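Long-range contacts in carbohydrate deacetylase Agd3 (Neosartorya fumigata, PDB 6NWZ), which probably removes acetyl groups from the N-acetylgalactosamine of galactosaminogalactan, an exopolysaccharide, and is required for Aspergillus fumigatus biofilm formation: residues G347-P352 against T399-F404; I558-V563 against F570-E575. One frame throughout, in Å; residues are numbered along the deposited sequence.

Interaction 1: residues G347-P352 against T399-F404. With NAG (2-acetamido-2-deoxy-beta-D-glucopyranose), chain B.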
# COMPACT_ATOMS: atom_id res chain seq x y z
N GLY A 347 -8.91 8.84 -35.46
CA GLY A 347 -7.74 9.60 -35.09
C GLY A 347 -6.91 10.01 -36.29
O GLY A 347 -7.14 9.58 -37.43
N THR A 348 -5.90 10.84 -36.02
CA THR A 348 -4.99 11.32 -37.05
C THR A 348 -3.56 11.26 -36.53
O THR A 348 -3.29 11.62 -35.39
CB THR A 348 -5.32 12.76 -37.47
OG1 THR A 348 -6.70 12.85 -37.83
CG2 THR A 348 -4.47 13.18 -38.66
N ASP A 349 -2.65 10.80 -37.39
CA ASP A 349 -1.25 10.69 -37.00
C ASP A 349 -0.65 12.07 -36.74
O ASP A 349 -0.92 13.02 -37.47
CB ASP A 349 -0.44 9.97 -38.08
CG ASP A 349 -0.95 8.56 -38.35
OD1 ASP A 349 -1.51 7.94 -37.42
OD2 ASP A 349 -0.78 8.06 -39.48
N LEU A 350 0.15 12.18 -35.67
CA LEU A 350 0.90 13.39 -35.40
C LEU A 350 2.38 13.27 -35.70
O LEU A 350 3.05 14.29 -35.89
CB LEU A 350 0.73 13.82 -33.93
CG LEU A 350 -0.69 14.14 -33.46
CD1 LEU A 350 -0.64 14.81 -32.10
CD2 LEU A 350 -1.42 15.02 -34.46
N TRP A 351 2.91 12.05 -35.75
CA TRP A 351 4.34 11.86 -35.94
C TRP A 351 4.77 12.35 -37.32
O TRP A 351 4.01 12.22 -38.29
CB TRP A 351 4.72 10.39 -35.78
CG TRP A 351 5.02 10.00 -34.36
CD1 TRP A 351 4.20 10.11 -33.28
CD2 TRP A 351 6.24 9.43 -33.87
NE1 TRP A 351 4.83 9.65 -32.15
CE2 TRP A 351 6.09 9.23 -32.49
CE3 TRP A 351 7.45 9.07 -34.47
CZ2 TRP A 351 7.09 8.68 -31.70
CZ3 TRP A 351 8.45 8.53 -33.69
CH2 TRP A 351 8.27 8.34 -32.31
N PRO A 352 5.96 12.94 -37.45
CA PRO A 352 6.49 13.25 -38.78
C PRO A 352 6.61 11.99 -39.61
O PRO A 352 6.97 10.92 -39.11
CB PRO A 352 7.86 13.87 -38.48
CG PRO A 352 7.75 14.38 -37.09
CD PRO A 352 6.85 13.42 -36.38
N THR A 399 -3.58 7.63 -32.67
CA THR A 399 -3.74 6.49 -33.56
C THR A 399 -2.86 5.33 -33.13
O THR A 399 -1.94 5.48 -32.32
CB THR A 399 -3.40 6.89 -34.99
OG1 THR A 399 -2.06 7.38 -35.03
CG2 THR A 399 -4.34 7.97 -35.48
N TYR A 400 -3.13 4.16 -33.71
CA TYR A 400 -2.25 3.02 -33.51
C TYR A 400 -0.84 3.32 -34.00
O TYR A 400 0.14 2.99 -33.33
CB TYR A 400 -2.81 1.78 -34.21
CG TYR A 400 -1.93 0.55 -34.12
CD1 TYR A 400 -0.86 0.37 -34.99
CD2 TYR A 400 -2.17 -0.43 -33.16
CE1 TYR A 400 -0.06 -0.75 -34.90
CE2 TYR A 400 -1.37 -1.55 -33.08
CZ TYR A 400 -0.31 -1.70 -33.95
OH TYR A 400 0.50 -2.81 -33.89
N ALA A 401 -0.72 3.95 -35.17
CA ALA A 401 0.59 4.24 -35.74
C ALA A 401 1.40 5.16 -34.83
O ALA A 401 2.62 4.97 -34.68
CB ALA A 401 0.44 4.85 -37.13
N ASP A 402 0.76 6.16 -34.24
CA ASP A 402 1.47 7.06 -33.33
C ASP A 402 1.94 6.30 -32.09
O ASP A 402 3.12 6.38 -31.71
CB ASP A 402 0.58 8.24 -32.93
CG ASP A 402 0.52 9.33 -34.00
OD1 ASP A 402 1.23 9.21 -35.02
OD2 ASP A 402 -0.23 10.30 -33.80
N VAL A 403 1.03 5.56 -31.45
CA VAL A 403 1.38 4.90 -30.20
C VAL A 403 2.39 3.79 -30.44
O VAL A 403 3.26 3.54 -29.59
CB VAL A 403 0.11 4.39 -29.50
CG1 VAL A 403 0.47 3.80 -28.15
CG2 VAL A 403 -0.89 5.53 -29.34
N PHE A 404 2.30 3.10 -31.58
CA PHE A 404 3.27 2.05 -31.89
C PHE A 404 4.69 2.60 -31.92
O PHE A 404 5.62 1.97 -31.41
CB PHE A 404 2.93 1.39 -33.22
CG PHE A 404 3.74 0.15 -33.51
CD1 PHE A 404 5.03 0.24 -34.02
CD2 PHE A 404 3.22 -1.11 -33.28
CE1 PHE A 404 5.78 -0.89 -34.28
CE2 PHE A 404 3.96 -2.24 -33.54
CZ PHE A 404 5.24 -2.14 -34.04
C1 NAG B . -10.20 13.06 -31.83
C2 NAG B . -10.82 14.45 -31.62
C3 NAG B . -11.72 14.81 -32.80
C4 NAG B . -10.97 14.67 -34.11
C5 NAG B . -10.41 13.26 -34.22
C6 NAG B . -9.59 13.04 -35.47
C7 NAG B . -11.04 14.94 -29.23
C8 NAG B . -11.95 14.93 -28.04
N2 NAG B . -11.56 14.50 -30.38
O3 NAG B . -12.19 16.15 -32.64
O4 NAG B . -11.85 14.92 -35.20
O5 NAG B . -9.55 13.00 -33.11
O6 NAG B . -8.62 14.06 -35.65
O7 NAG B . -9.87 15.32 -29.15
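Asp402 turns its carboxylate onto the backbone of the loop 347-352 and bonds to two successive amides there. OD2 offers its syn lone pair to Leu350 N at 2.7 Å, with an N-H...O angle of 157°, while OD1 takes a weak bond from Trp351 N at 3.4 Å. The side chains of Trp351 and Asp402 run past each other in opposite directions; indole and carboxylate planes are 38° apart, and CD1 of Trp351 comes within 3.6 Å of Asp402 OD1. The indole NE1 looks further along the helix and donates to Glu406.

At the start of the helix, Asp349 and Thr399 meet nearly at right angles, and the hydroxyl OG1 of Thr399 donates to Asp349 OD1 at 2.5 Å, reaching it almost straight along the C-O bond of the carboxylate. Thr399 is the N-cap of helix 400-417: its OG1 also accepts from Asp402 N at 3.2 Å, a capping bond. With chi1 at 58°, OG1 sits between the backbone N and carbonyl carbon of Thr399, where it can serve the cap and Asp349 together. The same rotamer leaves CG2 facing the loop, 3.3 Å from Thr348 N and packed against Gly347 too. The methyl of Ala401 touches OD1 of Asp349.

Asp349 and Asp402 bring OD1 to OD1 at 3.9 Å, their planes steeply inclined; their closeness would tend to raise the pKa of one or other, although the amide and hydroxyl donors probably offset much of that. Glu393 is a like-charged neighbour of Asp402 OD2. Thr348 points away from the helix, and its OG1 shares a hydrogen bond with O6 of the N-acetylglucosamine at 3.1 Å, tying the loop to a glycan that the protein itself carries.

Interaction 2: residues I558-V563 against F570-E575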
# COMPACT_ATOMS: atom_id res chain seq x y z
N ILE A 558 16.13 23.77 3.35
CA ILE A 558 14.96 23.68 4.22
C ILE A 558 15.27 22.69 5.33
O ILE A 558 16.29 22.00 5.31
CB ILE A 558 13.69 23.27 3.46
CG1 ILE A 558 13.84 21.85 2.90
CG2 ILE A 558 13.40 24.25 2.34
CD1 ILE A 558 12.59 21.34 2.21
N THR A 559 14.37 22.63 6.31
CA THR A 559 14.53 21.75 7.46
C THR A 559 13.39 20.74 7.49
O THR A 559 12.21 21.12 7.43
CB THR A 559 14.56 22.54 8.77
OG1 THR A 559 15.63 23.49 8.73
CG2 THR A 559 14.77 21.60 9.94
N VAL A 560 13.74 19.46 7.58
CA VAL A 560 12.79 18.37 7.66
C VAL A 560 13.09 17.57 8.92
O VAL A 560 14.18 16.99 9.04
CB VAL A 560 12.85 17.46 6.41
CG1 VAL A 560 11.85 16.32 6.54
CG2 VAL A 560 12.59 18.26 5.14
N ASN A 561 12.14 17.56 9.85
CA ASN A 561 12.28 16.83 11.11
C ASN A 561 13.56 17.22 11.85
O ASN A 561 14.29 16.37 12.36
CB ASN A 561 12.20 15.32 10.89
CG ASN A 561 10.81 14.85 10.56
OD1 ASN A 561 9.83 15.56 10.78
ND2 ASN A 561 10.71 13.64 10.02
N GLY A 562 13.83 18.52 11.89
CA GLY A 562 14.95 19.05 12.65
C GLY A 562 16.29 19.02 11.95
O GLY A 562 17.26 19.56 12.49
N VAL A 563 16.38 18.42 10.76
CA VAL A 563 17.62 18.32 10.02
C VAL A 563 17.53 19.28 8.84
O VAL A 563 16.59 19.21 8.05
CB VAL A 563 17.90 16.88 9.56
CG1 VAL A 563 18.97 16.86 8.48
CG2 VAL A 563 18.34 16.04 10.74
N PHE A 570 10.85 16.19 -3.47
CA PHE A 570 10.70 14.74 -3.47
C PHE A 570 11.38 14.12 -2.25
O PHE A 570 10.78 13.30 -1.55
CB PHE A 570 11.27 14.15 -4.76
CG PHE A 570 11.46 12.67 -4.72
CD1 PHE A 570 10.38 11.82 -4.87
CD2 PHE A 570 12.71 12.12 -4.51
CE1 PHE A 570 10.54 10.45 -4.82
CE2 PHE A 570 12.89 10.75 -4.46
CZ PHE A 570 11.80 9.91 -4.62
N GLN A 571 12.62 14.52 -1.98
CA GLN A 571 13.32 13.98 -0.81
C GLN A 571 12.60 14.35 0.48
O GLN A 571 12.48 13.52 1.39
CB GLN A 571 14.76 14.49 -0.79
CG GLN A 571 15.60 13.98 -1.95
CD GLN A 571 16.89 14.74 -2.11
OE1 GLN A 571 16.92 15.82 -2.70
NE2 GLN A 571 17.97 14.19 -1.57
N ALA A 572 12.10 15.59 0.58
CA ALA A 572 11.38 15.99 1.79
C ALA A 572 10.15 15.13 2.02
O ALA A 572 9.79 14.87 3.18
CB ALA A 572 10.98 17.47 1.69
N TRP A 573 9.50 14.68 0.95
CA TRP A 573 8.35 13.80 1.11
C TRP A 573 8.79 12.43 1.61
O TRP A 573 8.22 11.89 2.57
CB TRP A 573 7.59 13.69 -0.21
CG TRP A 573 6.34 12.85 -0.14
CD1 TRP A 573 5.07 13.30 0.10
CD2 TRP A 573 6.23 11.43 -0.32
NE1 TRP A 573 4.18 12.25 0.08
CE2 TRP A 573 4.88 11.09 -0.17
CE3 TRP A 573 7.16 10.42 -0.59
CZ2 TRP A 573 4.42 9.78 -0.28
CZ3 TRP A 573 6.70 9.11 -0.70
CH2 TRP A 573 5.34 8.80 -0.54
N VAL A 574 9.82 11.86 0.98
CA VAL A 574 10.31 10.54 1.38
C VAL A 574 10.84 10.58 2.81
O VAL A 574 10.57 9.69 3.62
CB VAL A 574 11.37 10.03 0.39
CG1 VAL A 574 11.94 8.69 0.83
CG2 VAL A 574 10.76 9.93 -1.01
N GLU A 575 11.59 11.63 3.16
CA GLU A 575 12.07 11.78 4.53
C GLU A 575 10.90 11.79 5.52
O GLU A 575 10.95 11.13 6.56
CB GLU A 575 12.91 13.04 4.67
CG GLU A 575 14.27 12.96 4.00
CD GLU A 575 15.26 12.11 4.78
OE1 GLU A 575 14.96 11.76 5.94
OE2 GLU A 575 16.35 11.81 4.24
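Apolar contacts between the hairpin strand 558-560 and helix 569-584 centre on Val560, whose two methyls divide the work. CG2 meets the CB of Ala572 at 3.9 Å, and CG1 lies the same 3.9 Å from CB of Glu575, one helical turn on. With chi1 at 179°, CG1 extends away from the backbone N and toward the later turn, while CG2 stays beside that N and faces the earlier one. Val560 and Glu575 pass at a slant, the acid offering only the root of its side chain. Ile558, two residues back on the same strand face, brings the end of its chain, CD1, to 4.2 Å from Ala572 CB. Phe520 of helix 520-536 touches both Ile558 and Ala572, and Tyr567 touches Val560.

Backbone bonds shape the hairpin. Val560 N donates to Val563 O at 2.9 Å and Val563 N returns the bond to Val560 O at 3.1 Å, closing a type I' turn with Asn561 and Gly562 at its corners, the classic Asn-Gly tip of a tight two-residue beta hairpin. The strand and helix segments run nearly parallel, 19° apart, with their axes 9.6 Å from each other.

Polar groups at the border find partners beyond the two segments. Asn561 ND2 comes no nearer than 4.3 Å to Glu575 O and instead donates to Gln579. Glu575, bent at chi2, sends its carboxylate to Lys291 in a salt bridge, to Gln579 and to Trp284.

Between the segments, then, cohesion is purely by van der Waals contact of methyl and methylene groups; the buried carboxylate of Glu575 is satisfied by partners beyond the two segments, and its charge is probably balanced by Lys291.

How the interactions relate
Both contacts belong to the deacetylase part of the chain, but they are separate: the two follow one another along the chain, their centres lie 42 Å apart and their nearest atoms about 26 Å. Interaction 1 is the nearer to known zinc ligands, though not in contact with any. The side chain of Leu350 is about 8 Å from that of zinc-binding Glu394 and about 11 Å from a bound zinc, and the side chain of Trp351 is about 10 Å from that of His392, which shares a zinc with Asp256 and His388. Interaction 2 sits away from the zinc and glycan sites; its helix borders strand 252-257 through Phe570, and that strand carries the zinc ligands Asp255 and Asp256.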